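Nickel-dependent hydrogenase large subunit (PDB 3MYR) forms the large subunit of a [NiFe] hydrogenase heterodimer, holding the nickel-iron centre at which molecular hydrogen is oxidised. Local coordinates at residues I101-Y109 with F252-T261; A265-E276 with L416-L427. One frame throughout, in Å; residues are numbered along the deposited sequence.

Contact 1: I101-Y109 with F252-T261; sequences IHDHVMHFY and FVDQVYVPDT
Phe252 meets Val105 where helix 236-265 passes helix 86-112. The axes of the two segments approach to 10.8 Å and their N-to-C directions differ by 38°, so the helices run roughly the same way. Val105 CG1 lies 3.6 Å from Phe252 CE1, and Trp197 stacks on the Phe252 ring from helix 181-201. One turn nearer the start of the other helix, Val253 CG2 touches Ile101 CG2 at 3.7 Å, the two side chains set nearly perpendicular to each other. Val256 supplies one wall of a hole for Tyr109, its CG1 lying against the phenol end of that side chain.

Tyr257 is the reciprocal knob, set among His104, Val105, Phe108 and Tyr109. With CG anti to the backbone N (chi1 176°), its ring reaches across the groove: CD2 lies 3.6 Å from Val105 CG2, while CE1 lies 3.4 Å from Phe108 CB. Its plane makes 41° with the Phe108 ring, an oblique aromatic pair. An alanine here would remove the ring and would probably leave a gap between Val105 and Phe108, with Phe108 freer to turn.

Asp260 closes the hole around Tyr109, whose OH donates to Asp260 OD2 at 2.5 Å; this length is doubtful, because OD2 sits too close to another atom of the model. Thr261 then places OG1 3.8 Å above the centre of the Phe108 ring, while that hydroxyl bonds back to Tyr257 O.

Two reciprocal knobs-into-holes insertions, of Tyr109 and Tyr257, thus define buried helix-helix packing in the helical part of the large subunit. This packing borders the catalytic centre: the His104 side chain, whose NE2 bonds to Glu436, is about 7 Å from the bound nickel-iron cofactor.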
# COMPACT_ATOMS: atom_id res chain seq x y z
N ILE B 101 0.50 1.82 11.74
CA ILE B 101 0.35 0.64 12.63
C ILE B 101 -0.26 -0.52 11.84
O ILE B 101 0.24 -1.61 11.86
CB ILE B 101 -0.47 1.04 13.81
CG1 ILE B 101 0.46 1.99 14.63
CG2 ILE B 101 -0.78 -0.18 14.70
CD1 ILE B 101 -0.41 2.93 15.44
N HIS B 102 -1.33 -0.24 11.08
CA HIS B 102 -1.97 -1.25 10.26
C HIS B 102 -0.93 -1.83 9.31
O HIS B 102 -0.81 -3.01 9.15
CB HIS B 102 -3.12 -0.58 9.45
CG HIS B 102 -3.84 -1.53 8.56
ND1 HIS B 102 -3.43 -1.81 7.26
CD2 HIS B 102 -4.93 -2.32 8.78
CE1 HIS B 102 -4.27 -2.68 6.72
NE2 HIS B 102 -5.16 -3.04 7.64
N ASP B 103 -0.22 -0.95 8.61
CA ASP B 103 0.65 -1.33 7.51
C ASP B 103 1.91 -2.12 8.04
O ASP B 103 2.24 -3.17 7.52
CB ASP B 103 1.07 -0.01 6.85
CG ASP B 103 1.69 -0.17 5.50
OD1 ASP B 103 2.31 -1.25 5.21
OD2 ASP B 103 1.56 0.81 4.69
N HIS B 104 2.56 -1.67 9.11
CA HIS B 104 3.73 -2.37 9.65
C HIS B 104 3.39 -3.75 10.19
O HIS B 104 4.19 -4.66 10.02
CB HIS B 104 4.38 -1.55 10.80
CG HIS B 104 5.16 -0.36 10.31
ND1 HIS B 104 5.43 -0.18 8.96
CD2 HIS B 104 5.82 0.62 10.97
CE1 HIS B 104 6.21 0.89 8.82
NE2 HIS B 104 6.43 1.41 10.01
N VAL B 105 2.25 -3.87 10.90
CA VAL B 105 1.86 -5.15 11.50
C VAL B 105 1.60 -6.14 10.35
O VAL B 105 2.10 -7.27 10.38
CB VAL B 105 0.59 -4.99 12.40
CG1 VAL B 105 -0.14 -6.38 12.64
CG2 VAL B 105 0.98 -4.31 13.73
N MET B 106 0.89 -5.70 9.32
CA MET B 106 0.62 -6.68 8.22
C MET B 106 1.90 -6.91 7.44
O MET B 106 2.08 -8.01 6.95
CB MET B 106 -0.40 -6.11 7.19
CG MET B 106 -1.85 -6.03 7.82
SD MET B 106 -3.03 -5.62 6.44
CE MET B 106 -3.14 -7.10 5.43
N HIS B 107 2.76 -5.88 7.27
CA HIS B 107 4.01 -6.22 6.59
C HIS B 107 4.74 -7.33 7.34
O HIS B 107 5.18 -8.34 6.77
CB HIS B 107 5.03 -5.05 6.49
CG HIS B 107 6.30 -5.47 5.84
ND1 HIS B 107 7.47 -5.71 6.54
CD2 HIS B 107 6.55 -5.83 4.56
CE1 HIS B 107 8.40 -6.11 5.70
NE2 HIS B 107 7.86 -6.20 4.49
N PHE B 108 4.89 -7.15 8.63
CA PHE B 108 5.64 -8.11 9.40
C PHE B 108 5.04 -9.55 9.32
O PHE B 108 5.76 -10.50 9.05
CB PHE B 108 5.83 -7.71 10.84
CG PHE B 108 6.66 -8.75 11.62
CD1 PHE B 108 6.04 -9.67 12.46
CD2 PHE B 108 8.04 -8.83 11.42
CE1 PHE B 108 6.83 -10.67 13.16
CE2 PHE B 108 8.83 -9.78 12.07
CZ PHE B 108 8.22 -10.71 12.96
N TYR B 109 3.75 -9.71 9.61
CA TYR B 109 3.16 -11.04 9.60
C TYR B 109 2.93 -11.57 8.21
O TYR B 109 3.36 -12.68 7.90
CB TYR B 109 1.89 -11.15 10.46
CG TYR B 109 2.23 -11.03 11.90
CD1 TYR B 109 2.82 -12.10 12.58
CD2 TYR B 109 2.14 -9.82 12.54
CE1 TYR B 109 3.17 -11.97 13.92
CE2 TYR B 109 2.52 -9.66 13.87
CZ TYR B 109 3.05 -10.74 14.54
OH TYR B 109 3.45 -10.61 15.85
N PHE B 252 -2.23 -4.58 20.54
CA PHE B 252 -1.68 -5.59 19.57
C PHE B 252 -0.20 -5.33 19.32
O PHE B 252 0.63 -6.27 19.30
CB PHE B 252 -2.47 -5.62 18.27
CG PHE B 252 -2.25 -6.86 17.45
CD1 PHE B 252 -1.23 -6.90 16.47
CD2 PHE B 252 -3.00 -7.99 17.66
CE1 PHE B 252 -1.01 -8.12 15.72
CE2 PHE B 252 -2.78 -9.18 16.91
CZ PHE B 252 -1.81 -9.20 15.90
N VAL B 253 0.17 -4.04 19.26
CA VAL B 253 1.60 -3.70 19.08
C VAL B 253 2.42 -4.12 20.29
O VAL B 253 3.46 -4.80 20.14
CB VAL B 253 1.79 -2.15 18.79
CG1 VAL B 253 3.29 -1.73 18.79
CG2 VAL B 253 1.14 -1.80 17.45
N ASP B 254 1.98 -3.73 21.49
CA ASP B 254 2.75 -4.02 22.69
C ASP B 254 2.88 -5.53 22.94
O ASP B 254 3.85 -5.96 23.48
CB ASP B 254 2.09 -3.47 23.96
CG ASP B 254 2.23 -2.00 24.11
OD1 ASP B 254 1.46 -1.42 24.95
OD2 ASP B 254 3.04 -1.42 23.36
N GLN B 255 1.81 -6.27 22.73
CA GLN B 255 1.73 -7.62 23.23
C GLN B 255 1.95 -8.65 22.14
O GLN B 255 2.16 -9.80 22.47
CB GLN B 255 0.31 -7.88 23.83
CG GLN B 255 0.09 -7.06 25.14
CD GLN B 255 -1.15 -7.49 25.93
OE1 GLN B 255 -2.02 -8.20 25.45
NE2 GLN B 255 -1.22 -7.05 27.15
N VAL B 256 1.73 -8.31 20.87
CA VAL B 256 1.91 -9.36 19.87
C VAL B 256 3.12 -9.01 18.94
O VAL B 256 4.10 -9.74 18.90
CB VAL B 256 0.62 -9.59 19.02
CG1 VAL B 256 0.79 -10.71 18.00
CG2 VAL B 256 -0.63 -9.85 19.94
N TYR B 257 3.03 -7.91 18.21
CA TYR B 257 4.01 -7.58 17.18
C TYR B 257 5.45 -7.35 17.79
O TYR B 257 6.41 -7.95 17.36
CB TYR B 257 3.52 -6.31 16.49
CG TYR B 257 4.45 -5.72 15.43
CD1 TYR B 257 5.38 -6.52 14.73
CD2 TYR B 257 4.37 -4.36 15.08
CE1 TYR B 257 6.21 -5.96 13.76
CE2 TYR B 257 5.16 -3.80 14.09
CZ TYR B 257 6.09 -4.60 13.44
OH TYR B 257 6.90 -4.03 12.46
N VAL B 258 5.59 -6.42 18.74
CA VAL B 258 6.93 -6.13 19.19
C VAL B 258 7.59 -7.36 19.88
O VAL B 258 8.75 -7.63 19.64
CB VAL B 258 6.96 -4.89 20.12
CG1 VAL B 258 8.35 -4.68 20.72
CG2 VAL B 258 6.46 -3.67 19.38
N PRO B 259 6.89 -8.06 20.82
CA PRO B 259 7.60 -9.18 21.46
C PRO B 259 7.96 -10.33 20.45
O PRO B 259 9.03 -10.95 20.59
CB PRO B 259 6.60 -9.68 22.53
CG PRO B 259 5.74 -8.44 22.84
CD PRO B 259 5.56 -7.83 21.44
N ASP B 260 7.11 -10.54 19.43
CA ASP B 260 7.40 -11.58 18.40
C ASP B 260 8.61 -11.16 17.60
O ASP B 260 9.47 -11.97 17.37
CB ASP B 260 6.27 -11.73 17.37
CG ASP B 260 5.08 -12.54 17.90
OD1 ASP B 260 5.11 -13.02 19.06
OD2 ASP B 260 4.12 -12.70 17.13
N THR B 261 8.71 -9.89 17.25
CA THR B 261 9.88 -9.43 16.48
C THR B 261 11.18 -9.68 17.29
O THR B 261 12.19 -10.16 16.74
CB THR B 261 9.75 -7.90 16.17
OG1 THR B 261 8.59 -7.71 15.35
CG2 THR B 261 10.91 -7.43 15.37

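Contact 2: A265-E276 with L416-L427; sequences AGFYKDWGERGE and LDLPVDALYSTL
Leu427 fits its two methyl branches against the loop 265-276, next to the N-cap of helix 426-456. CD2 packs on Ala265 CB at 3.7 Å, while CD1 lies 3.9 Å from Lys269 CA. Ser425 is the N-cap residue: its OG accepts from Gly428 N and donates to Ala422 O at 2.6 Å. At the start of 416-427, Asp417 ends helix 403-416 in a Schellman motif. There the extended Lys269 chain runs out to Leu416, and NZ donates to Leu416 O at 2.8 Å from well above the carbonyl plane.

The Trp271 indole runs alongside Thr426, with its CE3 3.8 Å from Thr426 CG2. Arg274 NH1, salt-bridged to Asp270, sits over one indole face, toward its rim, while Arg274 NE bonds to Asn533 O. Glu276 runs beside Tyr424 with carboxylate and ring planes 59° apart; its OE2 pairs with Arg308, and its OE1 accepts from Leu278 and Gly279.

Loop carbonyls take up N-H groups at the helix start. Leu427 N approaches Trp271 O from above the carbonyl plane, whereas Thr426 N reaches Arg274 O at 2.9 Å in the plane of the Arg274 carbonyl, with an N-H...O angle of 164°.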
# COMPACT_ATOMS: atom_id res chain seq x y z
N ALA B 265 14.11 -12.34 16.31
CA ALA B 265 15.43 -11.77 16.07
C ALA B 265 16.58 -12.54 16.77
O ALA B 265 17.71 -12.59 16.25
CB ALA B 265 15.44 -10.29 16.54
N GLY B 266 16.33 -13.05 17.98
CA GLY B 266 17.34 -13.72 18.78
C GLY B 266 17.94 -14.91 18.03
O GLY B 266 19.08 -15.31 18.32
N PHE B 267 17.20 -15.50 17.07
CA PHE B 267 17.70 -16.66 16.30
C PHE B 267 18.38 -16.25 14.98
O PHE B 267 18.88 -17.09 14.26
CB PHE B 267 16.53 -17.64 16.00
CG PHE B 267 16.06 -18.42 17.24
CD1 PHE B 267 15.11 -17.88 18.10
CD2 PHE B 267 16.58 -19.69 17.54
CE1 PHE B 267 14.67 -18.59 19.24
CE2 PHE B 267 16.16 -20.40 18.71
CZ PHE B 267 15.23 -19.84 19.53
N TYR B 268 18.41 -14.95 14.68
CA TYR B 268 18.89 -14.48 13.38
C TYR B 268 19.86 -13.26 13.49
O TYR B 268 19.87 -12.37 12.64
CB TYR B 268 17.66 -14.08 12.54
CG TYR B 268 16.85 -15.30 12.10
CD1 TYR B 268 15.59 -15.53 12.63
CD2 TYR B 268 17.37 -16.24 11.18
CE1 TYR B 268 14.85 -16.63 12.24
CE2 TYR B 268 16.64 -17.35 10.79
CZ TYR B 268 15.37 -17.53 11.30
OH TYR B 268 14.56 -18.58 10.88
N LYS B 269 20.70 -13.28 14.52
CA LYS B 269 21.48 -12.15 14.93
C LYS B 269 22.52 -11.90 13.87
O LYS B 269 22.90 -10.74 13.68
CB LYS B 269 22.18 -12.44 16.27
CG LYS B 269 21.25 -12.29 17.52
CD LYS B 269 22.03 -12.85 18.76
CE LYS B 269 21.17 -12.86 19.99
NZ LYS B 269 21.98 -12.99 21.25
N ASP B 270 22.96 -12.94 13.16
CA ASP B 270 23.90 -12.75 12.03
C ASP B 270 23.26 -11.91 10.87
O ASP B 270 23.98 -11.31 10.05
CB ASP B 270 24.43 -14.09 11.48
CG ASP B 270 23.29 -14.99 10.99
OD1 ASP B 270 23.30 -15.41 9.81
OD2 ASP B 270 22.34 -15.22 11.77
N TRP B 271 21.93 -11.79 10.85
CA TRP B 271 21.26 -10.93 9.84
C TRP B 271 21.40 -9.48 10.27
O TRP B 271 20.91 -8.56 9.61
CB TRP B 271 19.77 -11.35 9.63
CG TRP B 271 19.78 -12.58 8.73
CD1 TRP B 271 20.04 -13.87 9.11
CD2 TRP B 271 19.70 -12.59 7.30
NE1 TRP B 271 20.09 -14.69 8.00
CE2 TRP B 271 19.88 -13.94 6.88
CE3 TRP B 271 19.48 -11.58 6.32
CZ2 TRP B 271 19.90 -14.32 5.52
CZ3 TRP B 271 19.40 -11.95 5.00
CH2 TRP B 271 19.65 -13.33 4.59
N GLY B 272 22.04 -9.29 11.42
CA GLY B 272 22.43 -7.94 11.84
C GLY B 272 23.79 -7.58 11.23
O GLY B 272 24.33 -6.51 11.51
N GLU B 273 24.31 -8.41 10.33
CA GLU B 273 25.63 -8.15 9.75
C GLU B 273 25.59 -8.08 8.26
O GLU B 273 26.67 -8.07 7.61
CB GLU B 273 26.66 -9.24 10.18
CG GLU B 273 26.77 -9.36 11.73
CD GLU B 273 27.72 -10.51 12.15
OE1 GLU B 273 28.84 -10.53 11.59
OE2 GLU B 273 27.34 -11.36 13.02
N ARG B 274 24.40 -8.08 7.68
CA ARG B 274 24.33 -7.96 6.24
C ARG B 274 23.16 -7.07 5.86
O ARG B 274 22.24 -6.89 6.68
CB ARG B 274 24.22 -9.37 5.55
CG ARG B 274 23.02 -10.21 5.91
CD ARG B 274 23.06 -11.63 5.26
NE ARG B 274 24.25 -12.36 5.70
CZ ARG B 274 24.26 -13.15 6.77
NH1 ARG B 274 23.11 -13.41 7.45
NH2 ARG B 274 25.38 -13.74 7.14
N GLY B 275 23.14 -6.63 4.61
CA GLY B 275 21.91 -6.07 4.02
C GLY B 275 21.77 -4.56 4.21
O GLY B 275 20.66 -3.99 4.25
N GLU B 276 22.90 -3.87 4.35
CA GLU B 276 22.85 -2.38 4.36
C GLU B 276 24.15 -1.83 3.73
O GLU B 276 25.18 -1.74 4.39
CB GLU B 276 22.62 -1.81 5.77
CG GLU B 276 22.09 -0.34 5.77
CD GLU B 276 23.20 0.70 5.32
OE1 GLU B 276 23.14 1.23 4.19
OE2 GLU B 276 24.12 0.97 6.11
N LEU B 416 19.53 -8.36 22.63
CA LEU B 416 20.08 -9.21 21.57
C LEU B 416 21.57 -9.38 21.74
O LEU B 416 22.19 -10.16 21.00
CB LEU B 416 19.78 -8.60 20.20
CG LEU B 416 18.25 -8.63 19.99
CD1 LEU B 416 17.87 -7.86 18.77
CD2 LEU B 416 17.73 -10.13 19.89
N ASP B 417 22.14 -8.59 22.65
CA ASP B 417 23.58 -8.47 22.83
C ASP B 417 24.26 -8.03 21.53
O ASP B 417 25.16 -8.68 21.06
CB ASP B 417 24.17 -9.80 23.37
CG ASP B 417 25.67 -9.68 23.76
OD1 ASP B 417 26.09 -8.56 24.19
OD2 ASP B 417 26.45 -10.65 23.54
N LEU B 418 23.81 -6.94 20.91
CA LEU B 418 24.39 -6.53 19.64
C LEU B 418 24.92 -5.11 19.79
O LEU B 418 24.40 -4.33 20.58
CB LEU B 418 23.32 -6.55 18.54
CG LEU B 418 22.81 -7.93 18.09
CD1 LEU B 418 21.59 -7.72 17.22
CD2 LEU B 418 23.92 -8.75 17.35
N PRO B 419 25.90 -4.74 18.98
CA PRO B 419 26.42 -3.38 19.03
C PRO B 419 25.57 -2.44 18.12
O PRO B 419 24.76 -2.91 17.30
CB PRO B 419 27.84 -3.56 18.49
CG PRO B 419 27.65 -4.66 17.41
CD PRO B 419 26.56 -5.55 17.92
N VAL B 420 25.77 -1.14 18.26
CA VAL B 420 25.00 -0.15 17.51
C VAL B 420 25.15 -0.39 16.01
O VAL B 420 24.24 -0.15 15.22
CB VAL B 420 25.47 1.31 17.85
CG1 VAL B 420 24.73 2.31 16.96
CG2 VAL B 420 25.16 1.63 19.31
N ASP B 421 26.28 -0.89 15.58
CA ASP B 421 26.36 -1.11 14.17
C ASP B 421 25.52 -2.27 13.58
O ASP B 421 25.38 -2.33 12.36
CB ASP B 421 27.80 -1.03 13.63
CG ASP B 421 28.49 -2.35 13.69
OD1 ASP B 421 29.09 -2.62 14.77
OD2 ASP B 421 28.38 -3.14 12.69
N ALA B 422 24.94 -3.14 14.40
CA ALA B 422 23.94 -4.09 13.93
C ALA B 422 22.62 -3.40 13.50
O ALA B 422 21.82 -3.99 12.81
CB ALA B 422 23.67 -5.19 14.98
N LEU B 423 22.43 -2.13 13.82
CA LEU B 423 21.25 -1.41 13.26
C LEU B 423 21.33 -1.35 11.74
O LEU B 423 20.29 -1.41 11.06
CB LEU B 423 21.16 0.01 13.79
CG LEU B 423 20.88 0.01 15.29
CD1 LEU B 423 20.90 1.43 15.86
CD2 LEU B 423 19.52 -0.62 15.51
N TYR B 424 22.55 -1.24 11.21
CA TYR B 424 22.76 -1.05 9.76
C TYR B 424 22.72 -2.38 9.03
O TYR B 424 23.76 -2.95 8.70
CB TYR B 424 24.08 -0.38 9.54
CG TYR B 424 24.13 0.95 10.23
CD1 TYR B 424 24.82 1.12 11.43
CD2 TYR B 424 23.54 2.07 9.66
CE1 TYR B 424 24.91 2.36 12.05
CE2 TYR B 424 23.68 3.33 10.25
CZ TYR B 424 24.30 3.46 11.45
OH TYR B 424 24.40 4.71 12.01
N SER B 425 21.52 -2.94 8.92
CA SER B 425 21.40 -4.32 8.49
C SER B 425 19.94 -4.68 8.22
O SER B 425 19.04 -3.95 8.60
CB SER B 425 21.96 -5.23 9.59
OG SER B 425 21.04 -5.32 10.69
N THR B 426 19.72 -5.82 7.61
CA THR B 426 18.41 -6.36 7.39
C THR B 426 17.68 -6.56 8.73
O THR B 426 16.49 -6.22 8.86
CB THR B 426 18.57 -7.70 6.66
OG1 THR B 426 19.04 -7.47 5.33
CG2 THR B 426 17.25 -8.55 6.67
N LEU B 427 18.39 -7.09 9.72
CA LEU B 427 17.75 -7.24 11.04
C LEU B 427 17.39 -5.87 11.61
O LEU B 427 16.37 -5.75 12.24
CB LEU B 427 18.72 -7.84 12.04
CG LEU B 427 18.21 -8.88 13.05
CD1 LEU B 427 19.08 -9.08 14.32
CD2 LEU B 427 16.80 -8.94 13.38

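Overall arrangement
Along the chain, both segments of contact 1 precede those of contact 2: 265-276 follows shortly after 252-261, and 416-427 comes much later. The centres of the contacts lie 19 Å apart. Helix 236-265 links them, since it carries 252-261 and its last residue, Ala265, begins the loop used in contact 2. Helix 426-456 provides a second connection. It starts within contact 2, and further along it Arg433 and Ser437 touch both His104 and Tyr257 of contact 1, while Glu436 bonds to His104. One helix thus extends from the loop packing around 416-427, remote from the metal sites, to the buried helix pair beside the nickel-iron centre.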